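Local coordinates for protein N-(5'-phosphoribosyl)anthranilate isomerase (Thermococcus kodakarensis, PDB 5LHF) that catalyses the isomerisation of N-(5-phospho-beta-D-ribosyl)anthranilate to 1-(2-carboxyphenylamino)-1-deoxy-D-ribulose 5-phosphate, the third step of tryptophan biosynthesis from chorismate, at residues G163-E168 with A180-S185. Sequence-based numbering, arbitrary orientation.
Sequences GGLTPE and AGVDVS
The flat groups where Leu165 meets Asp183 and Val184 are peptides. Val184 CG2 stands above one face of the Leu165 carbonyl at its oxygen end, 3.3 Å from Leu165 O, a tight approach made by the methyl anti to the backbone N; water 2, nearly level with the group, donates to that oxygen at 3.0 Å. At the Asp183 carbonyl, Leu165 CD1 arrives obliquely from one face, 3.5 Å from Asp183 O, while water 1, tilted slightly out of plane on the opposite side, donates to Asp183 O at 2.8 Å. In this TIM barrel, 163-168 follows the seventh strand and 181-184 is the eighth; loops after these strands, at the barrel's C-terminal end, commonly bind substrate phosphate in such enzymes, and this position is consistent with that role. Water 1 also accepts from Leu165 N (3.0 Å) and weakly from Gly163 N; water 2 accepts from Ser185 N, joining loop and strand end. On the helix side of the strand, the Leu165 and Val182 side chains cross at about a right angle, Leu165 CD1 lying 4.1 Å from Val182 CB; both touch Phe202 of helix 196-207 and helix 170-177. Asp183 OD1 is salt-bridged to Lys7 on strand 5-9, the neighbour that closes the barrel.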
loop_
_atom_site.group_PDB
_atom_site.type_symbol
_atom_site.label_atom_id
_atom_site.label_comp_id
_atom_site.label_asym_id
_atom_site.label_seq_id
_atom_site.Cartn_x
_atom_site.Cartn_y
_atom_site.Cartn_z
ATOM N N GLY A 163 0.136 6.337 -3.848
ATOM C CA GLY A 163 -0.430 6.888 -5.062
ATOM C C GLY A 163 0.463 7.890 -5.764
ATOM O O GLY A 163 0.553 9.049 -5.354
ATOM N N GLY A 164 1.132 7.443 -6.827
ATOM C CA GLY A 164 1.920 8.322 -7.671
ATOM C C GLY A 164 3.109 8.989 -7.017
ATOM O O GLY A 164 3.554 10.027 -7.502
ATOM N N LEU A 165 3.648 8.423 -5.939
ATOM C CA LEU A 165 4.818 9.007 -5.294
ATOM C C LEU A 165 6.069 8.701 -6.099
ATOM O O LEU A 165 6.211 7.613 -6.660
ATOM C CB LEU A 165 4.974 8.464 -3.873
ATOM C CG LEU A 165 3.842 8.859 -2.941
ATOM C CD1 LEU A 165 4.029 8.236 -1.550
ATOM C CD2 LEU A 165 3.732 10.393 -2.866
ATOM N N THR A 166 6.980 9.664 -6.147
ATOM C CA THR A 166 8.197 9.595 -6.942
ATOM C C THR A 166 9.303 10.264 -6.138
ATOM O O THR A 166 9.016 11.012 -5.197
ATOM C CB THR A 166 8.058 10.320 -8.291
ATOM O OG1 THR A 166 7.958 11.730 -8.055
ATOM C CG2 THR A 166 6.821 9.857 -9.068
ATOM N N PRO A 167 10.577 10.039 -6.501
ATOM C CA PRO A 167 11.652 10.765 -5.805
ATOM C C PRO A 167 11.482 12.271 -5.846
ATOM O O PRO A 167 11.885 12.954 -4.898
ATOM C CB PRO A 167 12.917 10.326 -6.558
ATOM C CG PRO A 167 12.586 8.970 -7.057
ATOM C CD PRO A 167 11.128 9.063 -7.457
ATOM N N GLU A 168 10.873 12.797 -6.907
ATOM C CA GLU A 168 10.740 14.240 -7.086
ATOM C C GLU A 168 9.583 14.844 -6.300
ATOM O O GLU A 168 9.644 16.031 -5.956
ATOM C CB GLU A 168 10.562 14.576 -8.570
ATOM C CG GLU A 168 11.774 14.259 -9.427
ATOM C CD GLU A 168 11.862 12.786 -9.809
ATOM O OE1 GLU A 168 10.969 11.993 -9.419
ATOM O OE2 GLU A 168 12.830 12.418 -10.505
ATOM N N ALA A 180 2.539 8.349 8.655
ATOM C CA ALA A 180 3.443 7.434 9.341
ATOM C C ALA A 180 4.223 6.561 8.371
ATOM O O ALA A 180 5.281 6.035 8.736
ATOM C CB ALA A 180 2.674 6.551 10.320
ATOM N N GLY A 181 3.730 6.399 7.147
ATOM C CA GLY A 181 4.407 5.571 6.174
ATOM C C GLY A 181 4.139 6.065 4.771
ATOM O O GLY A 181 3.255 6.887 4.533
ATOM N N VAL A 182 4.948 5.573 3.839
ATOM C CA VAL A 182 4.747 5.850 2.426
ATOM C C VAL A 182 4.876 4.538 1.673
ATOM O O VAL A 182 5.610 3.637 2.093
ATOM C CB VAL A 182 5.747 6.885 1.862
ATOM C CG1 VAL A 182 5.462 8.289 2.424
ATOM C CG2 VAL A 182 7.187 6.465 2.150
ATOM N N ASP A 183 4.159 4.452 0.551
ATOM C CA ASP A 183 4.143 3.301 -0.345
ATOM C C ASP A 183 4.414 3.787 -1.761
ATOM O O ASP A 183 3.802 4.764 -2.206
ATOM C CB ASP A 183 2.788 2.579 -0.275
ATOM C CG ASP A 183 2.720 1.372 -1.175
ATOM O OD1 ASP A 183 3.085 0.282 -0.714
ATOM O OD2 ASP A 183 2.264 1.499 -2.332
ATOM N N VAL A 184 5.325 3.114 -2.471
ATOM C CA VAL A 184 5.743 3.536 -3.807
ATOM C C VAL A 184 5.914 2.301 -4.677
ATOM O O VAL A 184 6.357 1.257 -4.195
ATOM C CB VAL A 184 7.054 4.362 -3.760
ATOM C CG1 VAL A 184 8.207 3.540 -3.202
ATOM C CG2 VAL A 184 7.419 4.920 -5.140
ATOM N N SER A 185 5.572 2.424 -5.958
ATOM C CA SER A 185 5.772 1.323 -6.894
ATOM C C SER A 185 6.430 1.824 -8.170
ATOM O O SER A 185 7.659 1.748 -8.303
ATOM C CB SER A 185 4.437 0.635 -7.207
ATOM O OG SER A 185 4.633 -0.503 -8.039
HETATM O O HOH W 1 2.898 5.829 -4.668
HETATM O O HOH W 2 4.819 4.972 -6.993
#